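PDB 7BR2: lipolytic enzyme, G-D-S-L family from Bacteroides thetaiotaomicron, which metabolizes the drug diltiazem as a gut microbial serine esterase of the SGNH type, and may also act as a lysophospholipase. Local coordinates for residues H36-L41 with L270-D275; Y42-F47 with K433-N438; M216-L221 with E298-E303; Y346-T351 with V441-V446. One frame throughout, in Å; residues are numbered along the deposited sequence.

Interaction 1 (H36-L41 with L270-D275); sequences HSFIWL and LPYPLD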
# COMPACT_ATOMS: atom_id res chain seq x y z
N HIS A 36 -2.77 0.23 0.52
CA HIS A 36 -3.20 1.46 -0.15
C HIS A 36 -2.54 2.67 0.48
O HIS A 36 -2.16 3.62 -0.23
CB HIS A 36 -4.72 1.58 -0.12
CG HIS A 36 -5.35 1.14 1.17
ND1 HIS A 36 -5.37 1.94 2.30
CD2 HIS A 36 -6.00 0.00 1.50
CE1 HIS A 36 -5.99 1.29 3.28
NE2 HIS A 36 -6.39 0.12 2.82
N SER A 37 -2.36 2.64 1.80
CA SER A 37 -1.64 3.72 2.47
C SER A 37 -0.16 3.74 2.05
O SER A 37 0.43 4.81 1.88
CB SER A 37 -1.78 3.57 3.99
OG SER A 37 -1.23 4.68 4.68
N PHE A 38 0.44 2.56 1.87
CA PHE A 38 1.83 2.49 1.43
C PHE A 38 1.98 2.99 -0.01
O PHE A 38 2.96 3.67 -0.35
CB PHE A 38 2.32 1.04 1.57
CG PHE A 38 2.38 0.54 3.01
CD1 PHE A 38 2.44 1.43 4.07
CD2 PHE A 38 2.38 -0.82 3.28
CE1 PHE A 38 2.50 0.98 5.38
CE2 PHE A 38 2.43 -1.29 4.59
CZ PHE A 38 2.51 -0.39 5.64
N ILE A 39 0.98 2.70 -0.85
CA ILE A 39 0.99 3.20 -2.23
C ILE A 39 0.88 4.73 -2.25
O ILE A 39 1.62 5.42 -2.97
CB ILE A 39 -0.14 2.55 -3.04
CG1 ILE A 39 0.11 1.06 -3.25
CG2 ILE A 39 -0.29 3.24 -4.38
CD1 ILE A 39 -1.14 0.29 -3.80
N TRP A 40 -0.05 5.28 -1.46
CA TRP A 40 -0.15 6.73 -1.37
C TRP A 40 1.15 7.32 -0.84
O TRP A 40 1.61 8.35 -1.33
CB TRP A 40 -1.33 7.13 -0.48
CG TRP A 40 -1.83 8.55 -0.69
CD1 TRP A 40 -1.30 9.49 -1.52
CD2 TRP A 40 -2.95 9.17 -0.05
NE1 TRP A 40 -2.01 10.66 -1.44
CE2 TRP A 40 -3.04 10.49 -0.54
CE3 TRP A 40 -3.90 8.74 0.90
CZ2 TRP A 40 -4.03 11.39 -0.12
CZ3 TRP A 40 -4.88 9.63 1.32
CH2 TRP A 40 -4.94 10.94 0.81
N LEU A 41 1.78 6.66 0.14
CA LEU A 41 3.07 7.13 0.66
C LEU A 41 4.11 7.22 -0.46
O LEU A 41 4.91 8.17 -0.51
CB LEU A 41 3.55 6.18 1.76
CG LEU A 41 4.87 6.52 2.46
CD1 LEU A 41 4.77 7.90 3.07
CD2 LEU A 41 5.18 5.47 3.55
N LEU A 270 11.89 12.62 -2.46
CA LEU A 270 12.42 12.13 -1.20
C LEU A 270 12.57 10.62 -1.25
O LEU A 270 11.97 9.96 -2.10
CB LEU A 270 11.49 12.54 -0.04
CG LEU A 270 11.32 14.04 0.24
CD1 LEU A 270 10.28 14.26 1.36
CD2 LEU A 270 12.65 14.69 0.59
N PRO A 271 13.39 10.02 -0.38
CA PRO A 271 13.43 8.56 -0.29
C PRO A 271 12.11 8.01 0.25
O PRO A 271 11.35 8.69 0.93
CB PRO A 271 14.58 8.27 0.67
CG PRO A 271 14.68 9.50 1.52
CD PRO A 271 14.30 10.65 0.60
N TYR A 272 11.86 6.74 -0.06
CA TYR A 272 10.68 6.08 0.47
C TYR A 272 10.94 5.67 1.91
O TYR A 272 11.91 4.96 2.18
CB TYR A 272 10.32 4.85 -0.35
CG TYR A 272 8.97 4.31 0.05
CD1 TYR A 272 7.80 4.84 -0.50
CD2 TYR A 272 8.86 3.31 1.02
CE1 TYR A 272 6.56 4.36 -0.12
CE2 TYR A 272 7.62 2.82 1.40
CZ TYR A 272 6.47 3.36 0.83
OH TYR A 272 5.24 2.87 1.20
N PRO A 273 10.13 6.14 2.85
CA PRO A 273 10.35 5.79 4.26
C PRO A 273 9.63 4.51 4.65
O PRO A 273 8.50 4.24 4.24
CB PRO A 273 9.79 7.02 4.99
CG PRO A 273 8.71 7.50 4.11
CD PRO A 273 9.09 7.16 2.69
N LEU A 274 10.33 3.72 5.47
CA LEU A 274 9.85 2.40 5.89
C LEU A 274 9.66 2.39 7.39
O LEU A 274 10.58 2.71 8.15
CB LEU A 274 10.83 1.31 5.46
CG LEU A 274 10.93 1.15 3.95
CD1 LEU A 274 12.14 0.32 3.53
CD2 LEU A 274 9.65 0.57 3.37
N ASP A 275 8.45 2.06 7.82
CA ASP A 275 8.17 1.91 9.24
C ASP A 275 8.79 0.61 9.74
O ASP A 275 8.57 -0.46 9.16
CB ASP A 275 6.66 1.91 9.46
CG ASP A 275 6.27 2.30 10.86
OD1 ASP A 275 7.14 2.30 11.75
OD2 ASP A 275 5.07 2.58 11.07

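Interaction 2 (Y42-F47 with K433-N438); sequences YYMTRF and KIYEIN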
# COMPACT_ATOMS: atom_id res chain seq x y z
N TYR A 42 4.12 6.24 -1.35
CA TYR A 42 5.01 6.33 -2.50
C TYR A 42 4.72 7.59 -3.31
O TYR A 42 5.63 8.35 -3.65
CB TYR A 42 4.88 5.10 -3.39
CG TYR A 42 5.81 5.14 -4.58
CD1 TYR A 42 7.11 4.66 -4.47
CD2 TYR A 42 5.39 5.65 -5.80
CE1 TYR A 42 7.97 4.69 -5.56
CE2 TYR A 42 6.24 5.68 -6.89
CZ TYR A 42 7.52 5.20 -6.77
OH TYR A 42 8.38 5.22 -7.84
N TYR A 43 3.45 7.82 -3.65
CA TYR A 43 3.15 9.00 -4.46
C TYR A 43 3.45 10.30 -3.71
O TYR A 43 3.85 11.29 -4.33
CB TYR A 43 1.69 9.00 -4.91
CG TYR A 43 1.41 8.13 -6.10
CD1 TYR A 43 1.25 6.76 -5.97
CD2 TYR A 43 1.34 8.69 -7.38
CE1 TYR A 43 1.00 5.97 -7.08
CE2 TYR A 43 1.11 7.91 -8.49
CZ TYR A 43 0.93 6.55 -8.34
OH TYR A 43 0.68 5.78 -9.46
N MET A 44 3.35 10.29 -2.38
CA MET A 44 3.57 11.51 -1.61
C MET A 44 5.05 11.87 -1.57
O MET A 44 5.40 13.05 -1.53
CB MET A 44 3.08 11.37 -0.17
CG MET A 44 1.58 11.10 0.06
SD MET A 44 1.30 10.44 1.72
CE MET A 44 -0.47 10.72 1.93
N THR A 45 5.92 10.86 -1.56
CA THR A 45 7.35 11.16 -1.45
C THR A 45 8.06 11.22 -2.80
O THR A 45 9.01 11.99 -2.95
CB THR A 45 8.02 10.15 -0.53
OG1 THR A 45 7.72 8.83 -0.99
CG2 THR A 45 7.48 10.32 0.86
N ARG A 46 7.68 10.37 -3.76
CA ARG A 46 8.28 10.35 -5.09
C ARG A 46 7.75 11.45 -6.02
O ARG A 46 8.48 11.95 -6.88
CB ARG A 46 8.09 8.98 -5.72
CG ARG A 46 9.02 8.70 -6.92
CD ARG A 46 10.48 8.66 -6.52
NE ARG A 46 10.62 7.93 -5.27
CZ ARG A 46 10.90 6.63 -5.20
NH1 ARG A 46 11.03 5.93 -6.31
NH2 ARG A 46 10.99 6.04 -4.01
N PHE A 47 6.46 11.81 -5.92
CA PHE A 47 5.88 12.86 -6.77
C PHE A 47 5.27 13.94 -5.87
O PHE A 47 4.05 14.15 -5.88
CB PHE A 47 4.84 12.27 -7.72
CG PHE A 47 5.37 11.13 -8.52
CD1 PHE A 47 6.36 11.32 -9.48
CD2 PHE A 47 4.92 9.84 -8.28
CE1 PHE A 47 6.86 10.25 -10.20
CE2 PHE A 47 5.42 8.77 -9.00
CZ PHE A 47 6.39 8.98 -9.96
N LYS A 433 -0.66 18.94 5.47
CA LYS A 433 0.68 19.03 6.03
C LYS A 433 1.66 18.21 5.18
O LYS A 433 2.75 18.69 4.83
CB LYS A 433 0.69 18.56 7.48
CG LYS A 433 1.90 19.04 8.27
CD LYS A 433 2.04 20.54 8.14
CE LYS A 433 2.40 21.18 9.45
NZ LYS A 433 2.36 22.67 9.40
N ILE A 434 1.26 16.99 4.82
CA ILE A 434 2.12 16.13 4.00
C ILE A 434 2.51 16.84 2.71
O ILE A 434 3.69 16.89 2.34
CB ILE A 434 1.45 14.77 3.73
CG1 ILE A 434 1.55 13.88 4.96
CG2 ILE A 434 2.08 14.10 2.53
CD1 ILE A 434 0.67 12.64 4.87
N TYR A 435 1.52 17.39 1.98
CA TYR A 435 1.85 18.03 0.71
C TYR A 435 2.43 19.43 0.88
O TYR A 435 2.78 20.08 -0.11
CB TYR A 435 0.63 18.06 -0.19
CG TYR A 435 0.39 16.73 -0.86
CD1 TYR A 435 1.12 16.36 -1.98
CD2 TYR A 435 -0.53 15.81 -0.35
CE1 TYR A 435 0.93 15.14 -2.60
CE2 TYR A 435 -0.72 14.58 -0.95
CZ TYR A 435 0.02 14.25 -2.08
OH TYR A 435 -0.16 13.05 -2.72
N GLU A 436 2.55 19.91 2.12
CA GLU A 436 3.29 21.13 2.38
C GLU A 436 4.76 20.85 2.71
O GLU A 436 5.63 21.63 2.30
CB GLU A 436 2.59 21.89 3.52
CG GLU A 436 3.40 22.95 4.25
CD GLU A 436 2.68 23.44 5.52
OE1 GLU A 436 1.43 23.39 5.56
OE2 GLU A 436 3.37 23.82 6.50
N ILE A 437 5.08 19.74 3.37
CA ILE A 437 6.44 19.50 3.82
C ILE A 437 7.17 18.47 2.96
O ILE A 437 8.28 18.07 3.33
CB ILE A 437 6.47 19.08 5.30
CG1 ILE A 437 5.85 17.69 5.46
CG2 ILE A 437 5.81 20.14 6.14
CD1 ILE A 437 5.91 17.15 6.87
N ASN A 438 6.59 18.01 1.86
CA ASN A 438 7.22 16.91 1.12
C ASN A 438 8.17 17.39 0.02
O ASN A 438 8.65 16.56 -0.76
CB ASN A 438 6.16 15.97 0.54
CG ASN A 438 5.22 16.65 -0.42
OD1 ASN A 438 5.24 17.87 -0.55
ND2 ASN A 438 4.37 15.87 -1.08
O HOH W 1 1.56 12.44 -4.85

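Interaction 3 (M216-L221 with E298-E303); sequences MAYLFL and EEMNTE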
# COMPACT_ATOMS: atom_id res chain seq x y z
N MET A 216 2.53 -5.95 -1.30
CA MET A 216 1.40 -5.66 -2.19
C MET A 216 1.55 -4.28 -2.81
O MET A 216 1.29 -4.08 -4.00
CB MET A 216 0.09 -5.77 -1.42
CG MET A 216 -0.29 -7.19 -1.08
SD MET A 216 -1.64 -7.32 0.13
CE MET A 216 -3.05 -6.97 -0.92
N ALA A 217 1.95 -3.30 -1.99
CA ALA A 217 2.19 -1.96 -2.52
C ALA A 217 3.29 -1.99 -3.55
O ALA A 217 3.17 -1.38 -4.62
CB ALA A 217 2.53 -1.00 -1.37
N TYR A 218 4.38 -2.70 -3.25
CA TYR A 218 5.50 -2.86 -4.17
C TYR A 218 5.02 -3.40 -5.51
O TYR A 218 5.33 -2.85 -6.57
CB TYR A 218 6.53 -3.81 -3.55
CG TYR A 218 7.43 -4.47 -4.56
CD1 TYR A 218 8.49 -3.78 -5.13
CD2 TYR A 218 7.18 -5.77 -5.00
CE1 TYR A 218 9.30 -4.37 -6.07
CE2 TYR A 218 7.98 -6.36 -5.94
CZ TYR A 218 9.04 -5.67 -6.47
OH TYR A 218 9.84 -6.27 -7.42
N LEU A 219 4.21 -4.46 -5.47
CA LEU A 219 3.74 -5.08 -6.70
C LEU A 219 2.82 -4.15 -7.48
O LEU A 219 2.90 -4.09 -8.72
CB LEU A 219 3.03 -6.40 -6.38
CG LEU A 219 3.98 -7.50 -5.89
CD1 LEU A 219 3.21 -8.67 -5.30
CD2 LEU A 219 4.89 -7.94 -7.06
N PHE A 220 1.94 -3.42 -6.79
CA PHE A 220 1.06 -2.51 -7.52
C PHE A 220 1.85 -1.36 -8.13
O PHE A 220 1.57 -0.94 -9.26
CB PHE A 220 -0.04 -1.97 -6.59
CG PHE A 220 -1.13 -1.22 -7.29
CD1 PHE A 220 -2.28 -1.86 -7.73
CD2 PHE A 220 -1.01 0.14 -7.53
CE1 PHE A 220 -3.28 -1.16 -8.39
CE2 PHE A 220 -2.00 0.85 -8.18
CZ PHE A 220 -3.14 0.20 -8.61
N LEU A 221 2.87 -0.88 -7.43
CA LEU A 221 3.72 0.15 -7.99
C LEU A 221 4.52 -0.37 -9.18
O LEU A 221 4.74 0.36 -10.15
CB LEU A 221 4.67 0.69 -6.91
CG LEU A 221 3.93 1.42 -5.79
CD1 LEU A 221 4.87 1.69 -4.63
CD2 LEU A 221 3.32 2.71 -6.34
N GLU A 298 16.42 -2.04 -4.23
CA GLU A 298 17.08 -1.94 -5.53
C GLU A 298 16.14 -1.39 -6.61
O GLU A 298 16.57 -0.60 -7.46
CB GLU A 298 17.64 -3.30 -5.94
CG GLU A 298 18.64 -3.90 -4.96
CD GLU A 298 17.97 -4.74 -3.88
OE1 GLU A 298 16.86 -4.37 -3.42
OE2 GLU A 298 18.55 -5.78 -3.50
N GLU A 299 14.88 -1.81 -6.60
CA GLU A 299 14.00 -1.43 -7.71
C GLU A 299 13.27 -0.11 -7.48
O GLU A 299 12.96 0.59 -8.46
CB GLU A 299 12.97 -2.54 -7.98
CG GLU A 299 13.61 -3.80 -8.53
CD GLU A 299 12.62 -4.89 -8.88
OE1 GLU A 299 11.42 -4.60 -9.01
OE2 GLU A 299 13.05 -6.06 -9.01
N MET A 300 13.02 0.26 -6.22
CA MET A 300 12.16 1.41 -5.94
C MET A 300 12.66 2.35 -4.86
O MET A 300 12.02 3.38 -4.64
CB MET A 300 10.75 0.96 -5.56
CG MET A 300 9.98 0.36 -6.70
SD MET A 300 8.29 -0.07 -6.23
CE MET A 300 7.80 -0.96 -7.71
N ASN A 301 13.73 2.03 -4.15
CA ASN A 301 14.22 2.92 -3.11
C ASN A 301 15.72 3.09 -3.22
O ASN A 301 16.46 2.89 -2.25
CB ASN A 301 13.82 2.45 -1.73
CG ASN A 301 13.65 3.59 -0.76
OD1 ASN A 301 13.62 4.75 -1.17
ND2 ASN A 301 13.59 3.29 0.53
N THR A 302 16.20 3.49 -4.40
CA THR A 302 17.62 3.74 -4.64
C THR A 302 17.87 5.23 -4.86
O THR A 302 17.50 5.79 -5.90
CB THR A 302 18.12 2.92 -5.83
OG1 THR A 302 18.08 1.53 -5.48
CG2 THR A 302 19.55 3.30 -6.18
N GLU A 303 18.51 5.87 -3.88
CA GLU A 303 18.97 7.25 -3.95
C GLU A 303 20.50 7.19 -3.98
O GLU A 303 21.17 7.29 -2.95
CB GLU A 303 18.44 8.08 -2.76
CG GLU A 303 18.76 9.56 -2.82
CD GLU A 303 18.37 10.33 -1.56
OE1 GLU A 303 17.98 9.70 -0.54
OE2 GLU A 303 18.46 11.57 -1.59

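Interaction 4 (Y346-T351 with V441-V446); sequences YQQALT and VVRKIV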
# COMPACT_ATOMS: atom_id res chain seq x y z
N TYR A 346 15.72 11.62 4.68
CA TYR A 346 15.04 10.44 5.20
C TYR A 346 14.25 10.78 6.46
O TYR A 346 13.16 10.25 6.66
CB TYR A 346 16.02 9.30 5.48
CG TYR A 346 15.32 7.96 5.55
CD1 TYR A 346 15.03 7.23 4.40
CD2 TYR A 346 14.87 7.45 6.78
CE1 TYR A 346 14.37 6.03 4.46
CE2 TYR A 346 14.19 6.24 6.84
CZ TYR A 346 13.95 5.54 5.68
OH TYR A 346 13.30 4.32 5.73
N GLN A 347 14.78 11.66 7.30
CA GLN A 347 14.02 12.14 8.44
C GLN A 347 12.75 12.88 7.99
O GLN A 347 11.67 12.68 8.56
CB GLN A 347 14.91 13.04 9.29
CG GLN A 347 16.04 12.32 10.03
CD GLN A 347 15.52 11.37 11.10
OE1 GLN A 347 15.73 10.15 11.04
NE2 GLN A 347 14.84 11.92 12.10
N GLN A 348 12.87 13.71 6.95
CA GLN A 348 11.71 14.38 6.36
C GLN A 348 10.71 13.37 5.83
O GLN A 348 9.48 13.48 6.07
CB GLN A 348 12.21 15.30 5.24
CG GLN A 348 11.17 16.09 4.45
CD GLN A 348 11.82 16.94 3.37
OE1 GLN A 348 13.04 16.93 3.23
NE2 GLN A 348 11.01 17.65 2.60
N ALA A 349 11.20 12.35 5.12
CA ALA A 349 10.30 11.32 4.61
C ALA A 349 9.60 10.60 5.75
O ALA A 349 8.41 10.28 5.65
CB ALA A 349 11.09 10.36 3.72
N LEU A 350 10.31 10.35 6.85
CA LEU A 350 9.72 9.68 8.01
C LEU A 350 8.61 10.54 8.63
O LEU A 350 7.58 10.01 9.07
CB LEU A 350 10.80 9.37 9.05
CG LEU A 350 11.76 8.19 8.84
CD1 LEU A 350 12.79 8.19 9.97
CD2 LEU A 350 11.06 6.83 8.78
N THR A 351 8.84 11.86 8.71
CA THR A 351 7.80 12.77 9.16
C THR A 351 6.52 12.56 8.35
O THR A 351 5.42 12.43 8.91
CB THR A 351 8.28 14.21 9.01
OG1 THR A 351 9.55 14.37 9.65
CG2 THR A 351 7.26 15.15 9.63
N VAL A 441 14.53 19.99 -0.08
CA VAL A 441 15.27 21.24 -0.00
C VAL A 441 16.73 20.95 -0.35
O VAL A 441 17.16 19.79 -0.42
CB VAL A 441 15.16 21.92 1.38
CG1 VAL A 441 13.73 22.26 1.70
CG2 VAL A 441 15.72 21.02 2.45
N VAL A 442 17.48 22.02 -0.64
CA VAL A 442 18.89 21.87 -0.95
C VAL A 442 19.60 21.32 0.28
O VAL A 442 19.51 21.89 1.37
CB VAL A 442 19.50 23.20 -1.42
CG1 VAL A 442 20.98 23.03 -1.68
CG2 VAL A 442 18.82 23.68 -2.69
N ARG A 443 20.30 20.20 0.10
CA ARG A 443 21.05 19.54 1.16
C ARG A 443 22.55 19.65 0.89
O ARG A 443 23.02 19.39 -0.22
CB ARG A 443 20.65 18.06 1.28
CG ARG A 443 19.18 17.84 1.52
CD ARG A 443 18.75 18.37 2.88
NE ARG A 443 17.35 18.05 3.15
CZ ARG A 443 16.72 18.35 4.29
NH1 ARG A 443 17.37 18.97 5.27
NH2 ARG A 443 15.44 18.02 4.44
N LYS A 444 23.30 19.98 1.94
CA LYS A 444 24.75 20.16 1.86
C LYS A 444 25.44 18.83 2.15
O LYS A 444 25.46 18.38 3.30
CB LYS A 444 25.16 21.24 2.85
CG LYS A 444 26.64 21.36 3.08
CD LYS A 444 27.38 22.08 2.01
CE LYS A 444 28.89 21.97 2.30
NZ LYS A 444 29.25 22.25 3.75
N ILE A 445 26.02 18.22 1.12
CA ILE A 445 26.68 16.93 1.25
C ILE A 445 28.18 17.15 1.37
O ILE A 445 28.77 17.90 0.59
CB ILE A 445 26.34 16.01 0.06
CG1 ILE A 445 24.83 15.78 0.02
CG2 ILE A 445 27.13 14.72 0.15
CD1 ILE A 445 24.36 14.77 -1.02
N VAL A 446 28.81 16.48 2.34
CA VAL A 446 30.22 16.63 2.65
C VAL A 446 30.83 15.24 2.78
O VAL A 446 30.27 14.38 3.47
CB VAL A 446 30.45 17.42 3.95
CG1 VAL A 446 31.88 17.29 4.42
CG2 VAL A 446 30.04 18.87 3.79
O HOH W 2 15.23 17.36 1.27

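Interaction 1 (H36-L41 with L270-D275)
F38 and L41, one turn apart on helix 35-46, face Y272 and P273 of an extended loop that has no regular secondary structure. The backbones stay well separated: the CA atoms of L41 and Y272 are 7.7 Å apart, so side chains bridge the gap. The Y272 phenol does most of this. With CG anti to the backbone N (chi1 -170°), its ring is carried to the helix, and OH donates a hydrogen bond to F38 O at 2.9 Å. The geometry is bent, with a C=O...donor angle of 109° and the hydroxyl tilted 30° from the carbonyl plane, as suits a donor coming from the flank of a helix whose carbonyls run along its axis. F38 O lies at the edge of the phenol ring. The hydroxyl also touches F38 CB at 3.5 Å, the two side chains crossing at about a right angle. L41 supplies the apolar half: its CD2 packs on Y272 CZ at 3.7 Å, while CD1 lies 4.1 Å from P273 CG on the proline ring. A phenylalanine in place of Y272 would probably keep much of the L41 packing but leave F38 O without this buried donor. All four touching residues are buried. The contact ties a helix of the SGNH hydrolase domain to the loop that follows strand 260-267. Y272 also packs on M214 of helix 210-223 and meets the F296 ring edge-to-face, while S37 and L270 lean on helix 344-377 and H36 and W40 on strand 53-58.

Interaction 2 (Y42-F47 with K433-N438)
M44 carries the apolar part of this contact, laid across I434 and Y435 near the C-terminal end of helix 417-437. Its CG is anti to the carbonyl carbon (chi1 -62°) and the chain runs on extended, which carries SD and CE obliquely across the isoleucine: CE meets I434 CD1 at 3.7 Å, and SD lies 3.8 Å from I434 CG2. The methionine crosses Y435 at about a right angle, its CG 3.8 Å from the phenol OH. N356 of helix 344-377 touches M44 and L355 touches I434, so the long helix flanks both partners. The contact packs the last turn of helix 35-46, within the GDSL family region, against the C-terminal part of helix 417-437 and the asparagine beyond it, nearly four hundred residues later in the chain.

The direct polar link is one hydrogen bond, from N438 ND2 to M44 O at 3.0 Å. It falls in the carbonyl plane on a lone pair, although its N-H...O angle is only 143° and the oxygen is tilted 25° from the amide plane. An alanine at N438 would remove this donor and is likely to leave M44 O, in the last turn of its helix, without its mate across the contact. Water gives a second polar route: water 1 lies between F47 O, to which it can donate at 3.2 Å, and Y435 OH, hydrogen-bonded to it at 2.8 Å at the edge of the phenol ring.

Interaction 3 (M216-L221 with E298-E303)
Y218 and M300 form the centre of the contact, with E299 at the phenol end and L221 at the other. The Y218 hydroxyl donates a hydrogen bond to E299 OE1 at 2.8 Å. It meets that oxygen from above the carboxylate plane, 47° out of it, with the ring and carboxylate planes turned 48° apart. The thioether of M300 makes a Met-aromatic contact with the same ring: SD is 5.0 Å from the Y218 ring centroid and 64° off its normal, an oblique approach. Beyond the sulfur, the methyl CE of M300 packs against L221 CB at 3.6 Å and lies 3.3 Å from Y218 O. The M300 chain reaches this far because it is extended beyond CG.

In the next shell, the backbone of E299 is hydrogen-bonded to G228, and M300 O accepts from R46 NH2, both anchoring the E299-M300 backbone. F296 of helix 296-300 also touches Y218. Helix 210-223 meets helix 296-300 through Y218 and L221, helix 35-46 through A217 and L221, which pack on F38, I39 and Y42, and helix 181-194 through M216 and L219.

Interaction 4 (Y346-T351 with V441-V446)
Q348 of helix 344-377 reaches across to R443 of strand 443-449. Followed from CB, the glutamine runs straight out: CG is anti to the backbone N and the chain stays extended beyond it. CB and CG act as spacers and bring no atom of the other segment within contact distance. CD is the first to approach, 3.9 Å from R443 NH2, and the amide then divides its work. OE1 accepts from R443 NH2 at 2.9 Å and also from water 2 at 3.0 Å. NE2 turns to the chain just before this strand, donating to the carbonyl oxygens of I437 and K439.

The arginine bond is uneven in its geometry. OE1 lies almost in the guanidinium plane, at its edge, but the nitrogen sits 38° above the carbonyl plane of the amide and not on a lone pair, and the N-H...O angle is 139°. The two flat groups are turned 66° apart. V441 CG2 covers one guanidinium face, 3.3 Å above its centre. Water 2 accepts from V441 N and from R443 NE, so it joins the loop and the strand to the glutamine as well. R443 NH1 pairs with the D319 carboxylate.

The contact joins helix 344-377 to the five-stranded antiparallel sheet, in which strand 443-449 lies between strands 260-267 and 313-318. It is a surface contact in which a neutral amide oxygen meets a charged guanidinium. The link between helix and strand therefore rests on one direct hydrogen bond and one bridging water, with little apolar burial.

Interactions 1, 2 and 3 are buried, whereas interaction 4 lies at the surface, its centre about 23 Å from the centre of the chain. Interactions 1 and 2 share helix 35-46, taking successive turns of it, and the W40 indole joins them through Y435. Interaction 3 meets both, through N301 with Y272 and R46 with M300. Interaction 4 connects to interaction 2 through Q348 and I437, and to interaction 1 through Y346 and L274. In each buried contact a single direct hydrogen bond accompanies apolar packing: a tyrosine hydroxyl in 1 and 3, an asparagine amide in 2. In interaction 4 packing gives way to an arginine, an amide and water.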